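Local coordinates for invasion protein InvA (Salmonella enterica, PDB 2X49) that takes part in invasion of the intestinal epithelium as an export-apparatus protein of the type III secretion system, represented here by its C-terminal domain, at residues Glu199-Trp204 against Ile212-His217; Glu179-Leu184 against Lys195-Ala200; Lys151-Gln156 against Val189-Met194; His228-Gly233 against Asp312-Ser317. One frame throughout, in Å; residues are numbered along the deposited sequence.

Contact 1 of 4, residues Glu199-Trp204 against Ile212-His217; sequences EALALW and INLVEH
Trp204 and His217 form an offset stack between helix 194-204, of which Trp204 is the last residue, and helix 211-221, the next helix in the chain. Both belong to the all-helical part of the InvA C-terminal domain. The two ring side chains leave their helices in the same way, each with CG anti to the carbonyl carbon (chi1 -75° for Trp204, -67° for His217). The imidazole lies over the six-membered ring of the indole, centroids 3.8 Å apart and planes only 6° from parallel. Behind it, His217 CB sits over the five-membered ring in a CH-pi contact, 3.6 Å from its centroid, so His217 lies over both rings of the indole. Leu203 CG flanks the opposite face, toward the rim. Away from the rings the contact is aliphatic, and Leu201 and Leu214 are buried. Leu214 CG stands anti to the backbone N, which spreads its two methyls toward the other helix. CD2 meets the CD2 of Leu201, whose side chain crosses it at about a right angle, and Leu214 CD1 rests 3.7 Å from Trp204 CB.

Contact 2 of 4, residues Glu179-Leu184 against Lys195-Ala200; sequences EVLQRL and KLIMEA
Ile197 meets two leucines one helical turn apart, one with each of its branches. Its CG2 lies 4.1 Å from CD2 of Leu181, the two side chains passing at a slant. The other branch reaches Leu184 tip to tip, with Ile197 CD1 and Leu184 CD1 4.2 Å apart. The isoleucine torsions explain this division of labour: CG1 is anti to the carbonyl carbon (chi1 -71°) and runs on extended to CD1, while CG2 is anti to the backbone N and turns to the other leucine. All three residues are buried, yet the touch is light, and the nearest CA atoms, those of Leu181 and Ile197, are 8.9 Å apart. This is the interior of a helical bundle, where the consecutive helices 174-185 and 194-204 face each other through branched aliphatic side chains without a hydrogen bond between the two segments. Further out, Met222 touches Ile197 from a loop, and other helices close over the pair. Leu181 also packs on Thr150 and Met153 of helix 147-158, and Met198 fits against Leu154 and Leu157 of that same helix. From helix 211-221, Arg219 touches Leu184, while Ile218 and Ala221 touch Ala200.

Contact 3 of 4, residues Lys151-Gln156 against Val189-Met194; sequences KHMLDQ and VSVRNM
Met153 of helix 147-158 and Met194, the first residue of helix 194-204, point their side chains at each other across this contact. Their modelled CE methyls overlap impossibly, so the exact positions of those two atoms are doubtful. Up to the sulfurs the paths are clear: Met153 runs out extended (chi2 170°), whereas Met194 leaves with CG anti to the backbone N (chi1 -162°) and bends at the next torsion (65°) to meet it. The two methionine side chains meet beside Val191, with Leu181 of helix 174-185 packing on all three. That is the tight, apolar part. The loose side is the exposed flank of helix 147-158, where Lys151 NZ makes only a weak salt bridge with Asp155 OD1, 3.5 Å away and one turn along. Arg192, turned from this helix, is fixed instead to the backbone O atoms of Phe36 and Ile37, and lies against the Phe36 ring in a cation-pi contact. Two local motifs shape the segment 189-194: Ser190 OG accepts from Arg192 N at 3.1 Å, an ST turn, and Asn193 then takes the N-cap position of helix 194-204, its OD1 accepting a weak hydrogen bond from Leu196 N.

Contact 4 of 4, residues His228-Gly233 against Asp312-Ser317; sequences HKFANG and DLEVLS
Phe230, in the last turn of helix 223-231, and Glu314, on strand 314-317, bring the CA atoms of the two segments nearest each other, 9.4 Å apart, a distance which the phenyl ring bridges. Just beyond Phe230 the helix ends, Asn232 leaving helical geometry with a positive phi of 53°, and no hydrogen bond joins the two segments. The ring touches Glu314 with its edge: CE1 is 3.7 Å from the glutamate CG, which lies near the ring plane. Glu314 then folds back at chi2 (-52°), carrying its carboxylate off to salt bridges with Arg188 and Lys303, so that only its methylene carbons serve the apolar contact. Leu316 comes at the ring obliquely, its CD2 3.9 Å from Phe230 CE2. Strand 314-317 is an outer strand of the four-stranded parallel sheet and pairs with strand 291-294, whose Val291 also touches Phe230. Helix 223-231 leads into strand 236-240 of the same sheet, while Val315, on the other face of strand 314-317, packs on Lys303 and Ile306 of helix 299-306.

How the contacts relate
Contacts 1, 2 and 3 lie close together in the helical part of the domain, whereas contact 4 joins a helix to the parallel sheet. Contacts 1 and 2 share helix 194-204, and Leu214 of the one packs on Val180 of the other; contact 3 covers the approach to that helix, with Val191 against Leu181 and Ile197. Contact 2 is the purely aliphatic, fully buried member. Contact 1 trades aliphatic packing inside for aromatic stacking at a partly exposed end. Contact 3 pairs two methionines whose methyl positions are doubtful, and contact 4 sets a phenyl ring against a leucine and the methylenes of a glutamate whose charge is paired elsewhere. A slight touch, Lys229 CD near Ser190 N, links contacts 3 and 4.

Contact 1 of 4, residues Glu199-Trp204 against Ile212-His217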
loop_
_atom_site.group_PDB
_atom_site.type_symbol
_atom_site.label_atom_id
_atom_site.label_comp_id
_atom_site.label_asym_id
_atom_site.label_seq_id
_atom_site.Cartn_x
_atom_site.Cartn_y
_atom_site.Cartn_z
ATOM N N GLU A 199 -12.466 -19.082 -1.373
ATOM C CA GLU A 199 -13.323 -19.686 -0.326
ATOM C C GLU A 199 -14.226 -18.591 0.282
ATOM O O GLU A 199 -15.410 -18.800 0.575
ATOM C CB GLU A 199 -12.514 -20.382 0.770
ATOM C CG GLU A 199 -11.926 -21.664 0.314
ATOM C CD GLU A 199 -10.978 -22.290 1.345
ATOM O OE1 GLU A 199 -10.616 -21.569 2.320
ATOM O OE2 GLU A 199 -10.598 -23.475 1.172
ATOM N N ALA A 200 -13.666 -17.409 0.435
ATOM C CA ALA A 200 -14.433 -16.291 1.022
ATOM C C ALA A 200 -15.480 -15.755 0.067
ATOM O O ALA A 200 -16.598 -15.423 0.464
ATOM C CB ALA A 200 -13.485 -15.143 1.522
ATOM N N LEU A 201 -15.185 -15.830 -1.207
ATOM C CA LEU A 201 -16.178 -15.428 -2.221
ATOM C C LEU A 201 -17.310 -16.438 -2.256
ATOM O O LEU A 201 -18.482 -16.058 -2.417
ATOM C CB LEU A 201 -15.569 -15.274 -3.593
ATOM C CG LEU A 201 -14.770 -14.000 -3.788
ATOM C CD1 LEU A 201 -13.849 -14.105 -5.023
ATOM C CD2 LEU A 201 -15.715 -12.872 -3.936
ATOM N N ALA A 202 -16.987 -17.723 -2.080
ATOM C CA ALA A 202 -18.018 -18.785 -2.158
ATOM C C ALA A 202 -18.996 -18.603 -1.022
ATOM O O ALA A 202 -20.199 -18.948 -1.144
ATOM C CB ALA A 202 -17.417 -20.190 -2.110
ATOM N N LEU A 203 -18.488 -18.050 0.066
ATOM C CA LEU A 203 -19.284 -17.802 1.299
ATOM C C LEU A 203 -20.139 -16.547 1.174
ATOM O O LEU A 203 -21.350 -16.539 1.535
ATOM C CB LEU A 203 -18.386 -17.745 2.545
ATOM C CG LEU A 203 -19.047 -17.568 3.912
ATOM C CD1 LEU A 203 -19.966 -18.765 4.201
ATOM C CD2 LEU A 203 -18.020 -17.371 5.041
ATOM N N TRP A 204 -19.549 -15.496 0.637
ATOM C CA TRP A 204 -20.143 -14.159 0.693
ATOM C C TRP A 204 -20.847 -13.708 -0.560
ATOM O O TRP A 204 -21.854 -12.996 -0.514
ATOM C CB TRP A 204 -19.081 -13.130 1.117
ATOM C CG TRP A 204 -18.763 -13.217 2.586
ATOM C CD1 TRP A 204 -17.608 -13.731 3.132
ATOM C CD2 TRP A 204 -19.550 -12.770 3.682
ATOM N NE1 TRP A 204 -17.643 -13.636 4.482
ATOM C CE2 TRP A 204 -18.814 -13.039 4.856
ATOM C CE3 TRP A 204 -20.789 -12.148 3.792
ATOM C CZ2 TRP A 204 -19.288 -12.732 6.112
ATOM C CZ3 TRP A 204 -21.248 -11.835 5.062
ATOM C CH2 TRP A 204 -20.505 -12.137 6.192
ATOM N N ILE A 212 -18.656 -3.060 -3.070
ATOM C CA ILE A 212 -17.874 -2.383 -1.990
ATOM C C ILE A 212 -18.034 -3.192 -0.722
ATOM O O ILE A 212 -17.076 -3.562 -0.024
ATOM C CB ILE A 212 -18.309 -0.984 -1.744
ATOM C CG1 ILE A 212 -18.004 -0.144 -2.972
ATOM C CG2 ILE A 212 -17.573 -0.356 -0.561
ATOM C CD1 ILE A 212 -16.701 -0.411 -3.515
ATOM N N ASN A 213 -19.288 -3.466 -0.471
ATOM C CA ASN A 213 -19.663 -4.244 0.703
ATOM C C ASN A 213 -18.977 -5.606 0.648
ATOM O O ASN A 213 -18.440 -6.077 1.598
ATOM C CB ASN A 213 -21.190 -4.388 0.833
ATOM C CG ASN A 213 -21.866 -3.090 1.213
ATOM O OD1 ASN A 213 -21.209 -2.104 1.530
ATOM N ND2 ASN A 213 -23.202 -3.084 1.183
ATOM N N LEU A 214 -19.039 -6.256 -0.511
ATOM C CA LEU A 214 -18.432 -7.584 -0.689
ATOM C C LEU A 214 -16.936 -7.568 -0.355
ATOM O O LEU A 214 -16.399 -8.484 0.304
ATOM C CB LEU A 214 -18.674 -8.127 -2.133
ATOM C CG LEU A 214 -18.094 -9.498 -2.469
ATOM C CD1 LEU A 214 -18.699 -10.553 -1.535
ATOM C CD2 LEU A 214 -18.238 -9.861 -3.967
ATOM N N VAL A 215 -16.252 -6.563 -0.873
ATOM C CA VAL A 215 -14.819 -6.415 -0.617
ATOM C C VAL A 215 -14.518 -6.358 0.875
ATOM O O VAL A 215 -13.592 -6.990 1.349
ATOM C CB VAL A 215 -14.165 -5.184 -1.339
ATOM C CG1 VAL A 215 -12.772 -4.954 -0.773
ATOM C CG2 VAL A 215 -14.077 -5.480 -2.804
ATOM N N GLU A 216 -15.361 -5.674 1.606
ATOM C CA GLU A 216 -15.140 -5.541 3.042
ATOM C C GLU A 216 -15.187 -6.922 3.724
ATOM O O GLU A 216 -14.467 -7.214 4.705
ATOM C CB GLU A 216 -16.127 -4.544 3.664
ATOM C CG GLU A 216 -15.603 -3.937 4.915
ATOM C CD GLU A 216 -14.342 -3.053 4.733
ATOM O OE1 GLU A 216 -13.946 -2.692 3.579
ATOM O OE2 GLU A 216 -13.753 -2.681 5.771
ATOM N N HIS A 217 -16.128 -7.751 3.273
ATOM C CA HIS A 217 -16.251 -9.078 3.832
ATOM C C HIS A 217 -15.038 -9.946 3.507
ATOM O O HIS A 217 -14.566 -10.756 4.323
ATOM C CB HIS A 217 -17.549 -9.779 3.404
ATOM C CG HIS A 217 -18.793 -9.159 3.961
ATOM N ND1 HIS A 217 -19.072 -9.126 5.311
ATOM C CD2 HIS A 217 -19.866 -8.596 3.348
ATOM C CE1 HIS A 217 -20.233 -8.525 5.513
ATOM N NE2 HIS A 217 -20.747 -8.216 4.333
#

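Contact 2 of 4, residues Glu179-Leu184 against Lys195-Ala200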
loop_
_atom_site.group_PDB
_atom_site.type_symbol
_atom_site.label_atom_id
_atom_site.label_comp_id
_atom_site.label_asym_id
_atom_site.label_seq_id
_atom_site.Cartn_x
_atom_site.Cartn_y
_atom_site.Cartn_z
ATOM N N GLU A 179 -12.939 -7.227 -10.150
ATOM C CA GLU A 179 -13.186 -6.029 -9.352
ATOM C C GLU A 179 -12.786 -6.152 -7.896
ATOM O O GLU A 179 -12.139 -5.275 -7.303
ATOM C CB GLU A 179 -14.635 -5.529 -9.472
ATOM C CG GLU A 179 -14.900 -4.975 -10.802
ATOM C CD GLU A 179 -16.372 -4.792 -11.105
ATOM O OE1 GLU A 179 -17.218 -5.067 -10.221
ATOM O OE2 GLU A 179 -16.687 -4.382 -12.255
ATOM N N VAL A 180 -13.152 -7.280 -7.305
ATOM C CA VAL A 180 -12.746 -7.628 -5.920
ATOM C C VAL A 180 -11.206 -7.611 -5.766
ATOM O O VAL A 180 -10.600 -6.964 -4.900
ATOM C CB VAL A 180 -13.316 -8.949 -5.459
ATOM C CG1 VAL A 180 -12.699 -9.376 -4.146
ATOM C CG2 VAL A 180 -14.830 -8.808 -5.334
ATOM N N LEU A 181 -10.562 -8.262 -6.683
ATOM C CA LEU A 181 -9.085 -8.395 -6.636
ATOM C C LEU A 181 -8.397 -7.033 -6.763
ATOM O O LEU A 181 -7.426 -6.738 -6.047
ATOM C CB LEU A 181 -8.604 -9.381 -7.718
ATOM C CG LEU A 181 -9.026 -10.873 -7.621
ATOM C CD1 LEU A 181 -8.298 -11.817 -8.629
ATOM C CD2 LEU A 181 -8.788 -11.413 -6.221
ATOM N N GLN A 182 -8.861 -6.210 -7.730
ATOM C CA GLN A 182 -8.310 -4.861 -7.922
ATOM C C GLN A 182 -8.454 -4.011 -6.674
ATOM O O GLN A 182 -7.556 -3.252 -6.306
ATOM C CB GLN A 182 -8.959 -4.121 -9.120
ATOM C CG GLN A 182 -8.592 -4.571 -10.454
ATOM C CD GLN A 182 -9.395 -3.821 -11.501
ATOM O OE1 GLN A 182 -10.573 -3.513 -11.279
ATOM N NE2 GLN A 182 -8.781 -3.520 -12.648
ATOM N N ARG A 183 -9.617 -4.151 -6.040
ATOM C CA ARG A 183 -9.910 -3.356 -4.851
ATOM C C ARG A 183 -9.067 -3.770 -3.667
ATOM O O ARG A 183 -8.666 -2.950 -2.853
ATOM C CB ARG A 183 -11.412 -3.270 -4.580
ATOM C CG ARG A 183 -12.149 -2.410 -5.623
ATOM C CD ARG A 183 -13.688 -2.505 -5.531
ATOM N NE ARG A 183 -14.343 -1.692 -6.588
ATOM C CZ ARG A 183 -14.435 -0.373 -6.540
ATOM N NH1 ARG A 183 -13.995 0.277 -5.490
ATOM N NH2 ARG A 183 -14.995 0.309 -7.531
ATOM N N LEU A 184 -8.718 -5.046 -3.607
ATOM C CA LEU A 184 -7.796 -5.566 -2.553
ATOM C C LEU A 184 -6.379 -5.010 -2.806
ATOM O O LEU A 184 -5.799 -4.345 -1.961
ATOM C CB LEU A 184 -7.784 -7.088 -2.500
ATOM C CG LEU A 184 -9.091 -7.703 -2.042
ATOM C CD1 LEU A 184 -8.983 -9.219 -2.253
ATOM C CD2 LEU A 184 -9.370 -7.283 -0.587
ATOM N N LYS A 195 -6.689 -19.161 -3.082
ATOM C CA LYS A 195 -7.585 -20.253 -2.630
ATOM C C LYS A 195 -8.459 -19.698 -1.512
ATOM O O LYS A 195 -9.688 -19.885 -1.448
ATOM C CB LYS A 195 -6.847 -21.483 -2.135
ATOM C CG LYS A 195 -7.779 -22.628 -1.657
ATOM C CD LYS A 195 -6.998 -23.776 -1.078
ATOM C CE LYS A 195 -7.907 -24.917 -0.596
ATOM N NZ LYS A 195 -7.181 -26.041 0.107
ATOM N N LEU A 196 -7.816 -18.978 -0.627
ATOM C CA LEU A 196 -8.569 -18.393 0.521
ATOM C C LEU A 196 -9.541 -17.299 0.095
ATOM O O LEU A 196 -10.650 -17.133 0.628
ATOM C CB LEU A 196 -7.623 -17.917 1.609
ATOM C CG LEU A 196 -6.988 -19.102 2.333
ATOM C CD1 LEU A 196 -6.214 -18.603 3.579
ATOM C CD2 LEU A 196 -8.003 -20.199 2.707
ATOM N N ILE A 197 -9.156 -16.543 -0.906
ATOM C CA ILE A 197 -9.967 -15.496 -1.382
ATOM C C ILE A 197 -11.216 -16.127 -1.986
ATOM O O ILE A 197 -12.315 -15.633 -1.795
ATOM C CB ILE A 197 -9.262 -14.573 -2.373
ATOM C CG1 ILE A 197 -8.224 -13.753 -1.617
ATOM C CG2 ILE A 197 -10.212 -13.610 -3.037
ATOM C CD1 ILE A 197 -7.275 -13.027 -2.549
ATOM N N MET A 198 -10.998 -17.151 -2.767
ATOM C CA MET A 198 -12.114 -17.879 -3.435
ATOM C C MET A 198 -13.030 -18.527 -2.429
ATOM O O MET A 198 -14.263 -18.530 -2.611
ATOM C CB MET A 198 -11.619 -18.840 -4.495
ATOM C CG MET A 198 -10.959 -18.186 -5.666
ATOM S SD MET A 198 -12.138 -17.269 -6.662
ATOM C CE MET A 198 -11.519 -15.619 -6.458
ATOM N N GLU A 199 -12.466 -19.082 -1.373
ATOM C CA GLU A 199 -13.323 -19.686 -0.326
ATOM C C GLU A 199 -14.226 -18.591 0.282
ATOM O O GLU A 199 -15.410 -18.800 0.575
ATOM C CB GLU A 199 -12.514 -20.382 0.770
ATOM C CG GLU A 199 -11.926 -21.664 0.314
ATOM C CD GLU A 199 -10.978 -22.290 1.345
ATOM O OE1 GLU A 199 -10.616 -21.569 2.320
ATOM O OE2 GLU A 199 -10.598 -23.475 1.172
ATOM N N ALA A 200 -13.666 -17.409 0.435
ATOM C CA ALA A 200 -14.433 -16.291 1.022
ATOM C C ALA A 200 -15.480 -15.755 0.067
ATOM O O ALA A 200 -16.598 -15.423 0.464
ATOM C CB ALA A 200 -13.485 -15.143 1.522
#

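Contact 3 of 4, residues Lys151-Gln156 against Val189-Met194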
loop_
_atom_site.group_PDB
_atom_site.type_symbol
_atom_site.label_atom_id
_atom_site.label_comp_id
_atom_site.label_asym_id
_atom_site.label_seq_id
_atom_site.Cartn_x
_atom_site.Cartn_y
_atom_site.Cartn_z
ATOM N N LYS A 151 -8.743 -14.016 -15.147
ATOM C CA LYS A 151 -9.229 -15.255 -15.760
ATOM C C LYS A 151 -8.107 -16.299 -15.737
ATOM O O LYS A 151 -8.332 -17.504 -15.599
ATOM C CB LYS A 151 -9.767 -14.993 -17.175
ATOM C CG LYS A 151 -10.035 -16.258 -17.987
ATOM C CD LYS A 151 -11.267 -17.033 -17.523
ATOM C CE LYS A 151 -11.710 -17.994 -18.629
ATOM N NZ LYS A 151 -12.331 -19.264 -18.126
ATOM N N HIS A 152 -6.897 -15.794 -15.852
ATOM C CA HIS A 152 -5.708 -16.660 -15.895
ATOM C C HIS A 152 -5.520 -17.297 -14.544
ATOM O O HIS A 152 -5.204 -18.483 -14.398
ATOM C CB HIS A 152 -4.452 -15.869 -16.206
ATOM C CG HIS A 152 -3.218 -16.710 -16.270
ATOM N ND1 HIS A 152 -2.838 -17.378 -17.413
ATOM C CD2 HIS A 152 -2.290 -17.009 -15.332
ATOM C CE1 HIS A 152 -1.715 -18.037 -17.182
ATOM N NE2 HIS A 152 -1.365 -17.840 -15.924
ATOM N N MET A 153 -5.713 -16.451 -13.554
ATOM C CA MET A 153 -5.551 -16.872 -12.173
ATOM C C MET A 153 -6.595 -17.893 -11.824
ATOM O O MET A 153 -6.314 -18.853 -11.124
ATOM C CB MET A 153 -5.584 -15.698 -11.197
ATOM C CG MET A 153 -4.485 -14.660 -11.400
ATOM S SD MET A 153 -4.749 -13.160 -10.409
ATOM C CE MET A 153 -4.691 -13.776 -8.763
ATOM N N LEU A 154 -7.800 -17.695 -12.349
ATOM C CA LEU A 154 -8.937 -18.599 -12.045
ATOM C C LEU A 154 -8.691 -19.952 -12.677
ATOM O O LEU A 154 -8.954 -21.007 -12.103
ATOM C CB LEU A 154 -10.285 -18.055 -12.532
ATOM C CG LEU A 154 -10.742 -16.751 -11.867
ATOM C CD1 LEU A 154 -12.000 -16.258 -12.579
ATOM C CD2 LEU A 154 -11.054 -17.034 -10.397
ATOM N N ASP A 155 -8.119 -19.873 -13.863
ATOM C CA ASP A 155 -7.819 -21.067 -14.656
ATOM C C ASP A 155 -6.755 -21.913 -13.991
ATOM O O ASP A 155 -6.863 -23.139 -13.945
ATOM C CB ASP A 155 -7.452 -20.718 -16.103
ATOM C CG ASP A 155 -8.695 -20.495 -16.947
ATOM O OD1 ASP A 155 -9.779 -20.923 -16.493
ATOM O OD2 ASP A 155 -8.608 -19.931 -18.055
ATOM N N GLN A 156 -5.789 -21.219 -13.416
ATOM C CA GLN A 156 -4.684 -21.866 -12.701
ATOM C C GLN A 156 -5.249 -22.571 -11.486
ATOM O O GLN A 156 -4.859 -23.671 -11.124
ATOM C CB GLN A 156 -3.608 -20.858 -12.266
ATOM C CG GLN A 156 -2.777 -20.259 -13.423
ATOM C CD GLN A 156 -1.694 -19.268 -12.970
ATOM O OE1 GLN A 156 -2.091 -18.232 -12.226
ATOM N NE2 GLN A 156 -0.517 -19.432 -13.296
ATOM N N VAL A 189 -3.257 -5.015 -0.310
ATOM C CA VAL A 189 -3.565 -6.403 0.134
ATOM C C VAL A 189 -3.189 -7.394 -0.960
ATOM O O VAL A 189 -3.583 -7.221 -2.144
ATOM C CB VAL A 189 -5.049 -6.555 0.481
ATOM C CG1 VAL A 189 -5.319 -7.996 0.878
ATOM C CG2 VAL A 189 -5.394 -5.552 1.573
ATOM N N SER A 190 -2.363 -8.378 -0.622
ATOM C CA SER A 190 -1.917 -9.369 -1.587
ATOM C C SER A 190 -3.031 -10.299 -2.019
ATOM O O SER A 190 -3.910 -10.638 -1.210
ATOM C CB SER A 190 -0.773 -10.256 -1.001
ATOM O OG SER A 190 -0.360 -11.279 -1.851
ATOM N N VAL A 191 -2.956 -10.721 -3.258
ATOM C CA VAL A 191 -3.883 -11.734 -3.806
ATOM C C VAL A 191 -3.227 -13.063 -4.092
ATOM O O VAL A 191 -3.750 -13.913 -4.817
ATOM C CB VAL A 191 -4.686 -11.231 -4.999
ATOM C CG1 VAL A 191 -5.563 -10.045 -4.555
ATOM C CG2 VAL A 191 -3.809 -10.873 -6.207
ATOM N N ARG A 192 -2.040 -13.232 -3.533
ATOM C CA ARG A 192 -1.320 -14.508 -3.665
ATOM C C ARG A 192 -2.111 -15.728 -3.180
ATOM O O ARG A 192 -2.053 -16.779 -3.780
ATOM C CB ARG A 192 0.037 -14.478 -2.944
ATOM C CG ARG A 192 0.784 -15.780 -3.099
ATOM C CD ARG A 192 2.270 -15.617 -2.850
ATOM N NE ARG A 192 2.945 -15.163 -4.069
ATOM C CZ ARG A 192 3.161 -15.921 -5.126
ATOM N NH1 ARG A 192 2.826 -17.200 -5.092
ATOM N NH2 ARG A 192 3.746 -15.416 -6.217
ATOM N N ASN A 193 -2.827 -15.541 -2.081
ATOM C CA ASN A 193 -3.606 -16.660 -1.506
ATOM C C ASN A 193 -4.990 -16.739 -2.125
ATOM O O ASN A 193 -6.006 -16.440 -1.487
ATOM C CB ASN A 193 -3.702 -16.549 -0.001
ATOM C CG ASN A 193 -4.037 -17.872 0.630
ATOM O OD1 ASN A 193 -4.566 -18.794 -0.038
ATOM N ND2 ASN A 193 -3.690 -18.013 1.914
ATOM N N MET A 194 -4.981 -17.112 -3.388
ATOM C CA MET A 194 -6.182 -17.105 -4.196
ATOM C C MET A 194 -7.180 -18.093 -3.662
ATOM O O MET A 194 -8.372 -17.834 -3.708
ATOM C CB MET A 194 -5.870 -17.369 -5.667
ATOM C CG MET A 194 -7.009 -16.940 -6.596
ATOM S SD MET A 194 -7.273 -15.139 -6.552
ATOM C CE MET A 194 -5.891 -14.571 -7.551
#

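Contact 4 of 4, residues His228-Gly233 against Asp312-Ser317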
loop_
_atom_site.group_PDB
_atom_site.type_symbol
_atom_site.label_atom_id
_atom_site.label_comp_id
_atom_site.label_asym_id
_atom_site.label_seq_id
_atom_site.Cartn_x
_atom_site.Cartn_y
_atom_site.Cartn_z
ATOM N N HIS A 228 -0.372 -9.740 8.530
ATOM C CA HIS A 228 1.007 -10.308 8.406
ATOM C C HIS A 228 1.807 -9.537 7.369
ATOM O O HIS A 228 3.037 -9.361 7.459
ATOM C CB HIS A 228 0.966 -11.796 8.067
ATOM C CG HIS A 228 0.837 -12.670 9.268
ATOM N ND1 HIS A 228 -0.170 -12.822 10.170
ATOM C CD2 HIS A 228 1.834 -13.545 9.647
ATOM C CE1 HIS A 228 0.244 -13.768 11.080
ATOM N NE2 HIS A 228 1.457 -14.178 10.748
ATOM N N LYS A 229 1.089 -9.042 6.392
ATOM C CA LYS A 229 1.713 -8.268 5.304
ATOM C C LYS A 229 2.184 -6.900 5.758
ATOM O O LYS A 229 3.303 -6.480 5.477
ATOM C CB LYS A 229 0.778 -8.105 4.102
ATOM C CG LYS A 229 1.562 -7.587 2.886
ATOM C CD LYS A 229 0.699 -7.377 1.695
ATOM C CE LYS A 229 1.437 -6.529 0.665
ATOM N NZ LYS A 229 1.501 -5.091 1.029
ATOM N N PHE A 230 1.308 -6.202 6.451
ATOM C CA PHE A 230 1.585 -4.841 6.881
ATOM C C PHE A 230 2.628 -4.768 7.960
ATOM O O PHE A 230 3.386 -3.811 8.055
ATOM C CB PHE A 230 0.336 -4.080 7.308
ATOM C CG PHE A 230 -0.406 -3.462 6.145
ATOM C CD1 PHE A 230 -0.049 -2.253 5.624
ATOM C CD2 PHE A 230 -1.529 -4.124 5.638
ATOM C CE1 PHE A 230 -0.753 -1.716 4.560
ATOM C CE2 PHE A 230 -2.220 -3.593 4.580
ATOM C CZ PHE A 230 -1.854 -2.408 4.059
ATOM N N ALA A 231 2.684 -5.830 8.735
ATOM C CA ALA A 231 3.505 -5.809 9.954
ATOM C C ALA A 231 4.900 -6.291 9.609
ATOM O O ALA A 231 5.874 -6.180 10.368
ATOM C CB ALA A 231 2.867 -6.686 11.050
ATOM N N ASN A 232 4.957 -6.800 8.400
ATOM C CA ASN A 232 6.097 -7.569 7.939
ATOM C C ASN A 232 6.387 -8.684 8.917
ATOM O O ASN A 232 5.561 -9.564 9.215
ATOM C CB ASN A 232 7.354 -6.685 7.865
ATOM C CG ASN A 232 7.289 -5.654 6.728
ATOM O OD1 ASN A 232 6.210 -5.277 6.271
ATOM N ND2 ASN A 232 8.450 -5.208 6.268
ATOM N N GLY A 233 7.605 -8.585 9.405
ATOM C CA GLY A 233 8.134 -9.496 10.419
ATOM C C GLY A 233 8.448 -8.727 11.676
ATOM O O GLY A 233 9.066 -9.226 12.619
ATOM N N ASP A 312 -0.935 7.236 0.547
ATOM C CA ASP A 312 -0.052 6.159 0.982
ATOM C C ASP A 312 -0.328 5.718 2.386
ATOM O O ASP A 312 0.368 4.852 2.909
ATOM C CB ASP A 312 1.412 6.618 0.853
ATOM C CG ASP A 312 1.791 6.910 -0.595
ATOM O OD1 ASP A 312 1.222 6.286 -1.523
ATOM O OD2 ASP A 312 2.646 7.775 -0.808
ATOM N N LEU A 313 -1.389 6.264 2.955
ATOM C CA LEU A 313 -1.774 5.885 4.353
ATOM C C LEU A 313 -2.914 4.878 4.356
ATOM O O LEU A 313 -4.071 5.241 4.171
ATOM C CB LEU A 313 -2.152 7.134 5.179
ATOM C CG LEU A 313 -2.484 6.950 6.651
ATOM C CD1 LEU A 313 -1.390 6.166 7.391
ATOM C CD2 LEU A 313 -2.660 8.339 7.270
ATOM N N GLU A 314 -2.581 3.622 4.569
ATOM C CA GLU A 314 -3.647 2.582 4.584
ATOM C C GLU A 314 -4.372 2.601 5.944
ATOM O O GLU A 314 -3.910 3.123 6.972
ATOM C CB GLU A 314 -3.158 1.219 4.216
ATOM C CG GLU A 314 -2.401 1.139 2.889
ATOM C CD GLU A 314 -3.075 1.739 1.656
ATOM O OE1 GLU A 314 -4.329 1.841 1.613
ATOM O OE2 GLU A 314 -2.339 2.098 0.692
ATOM N N VAL A 315 -5.602 2.109 5.839
ATOM C CA VAL A 315 -6.554 2.111 6.961
ATOM C C VAL A 315 -7.008 0.677 7.205
ATOM O O VAL A 315 -7.568 0.052 6.342
ATOM C CB VAL A 315 -7.774 3.039 6.690
ATOM C CG1 VAL A 315 -8.618 3.132 7.954
ATOM C CG2 VAL A 315 -7.350 4.477 6.154
ATOM N N LEU A 316 -6.705 0.197 8.408
ATOM C CA LEU A 316 -7.103 -1.166 8.879
ATOM C C LEU A 316 -8.135 -1.088 9.978
ATOM O O LEU A 316 -8.149 -0.164 10.779
ATOM C CB LEU A 316 -5.889 -1.967 9.385
ATOM C CG LEU A 316 -4.684 -2.179 8.435
ATOM C CD1 LEU A 316 -3.664 -3.195 8.973
ATOM C CD2 LEU A 316 -5.104 -2.570 7.041
ATOM N N SER A 317 -8.992 -2.112 10.014
ATOM C CA SER A 317 -9.927 -2.225 11.107
ATOM C C SER A 317 -9.308 -2.983 12.289
ATOM O O SER A 317 -8.356 -3.736 12.149
ATOM C CB SER A 317 -11.200 -2.881 10.647
ATOM O OG SER A 317 -10.953 -4.252 10.407
#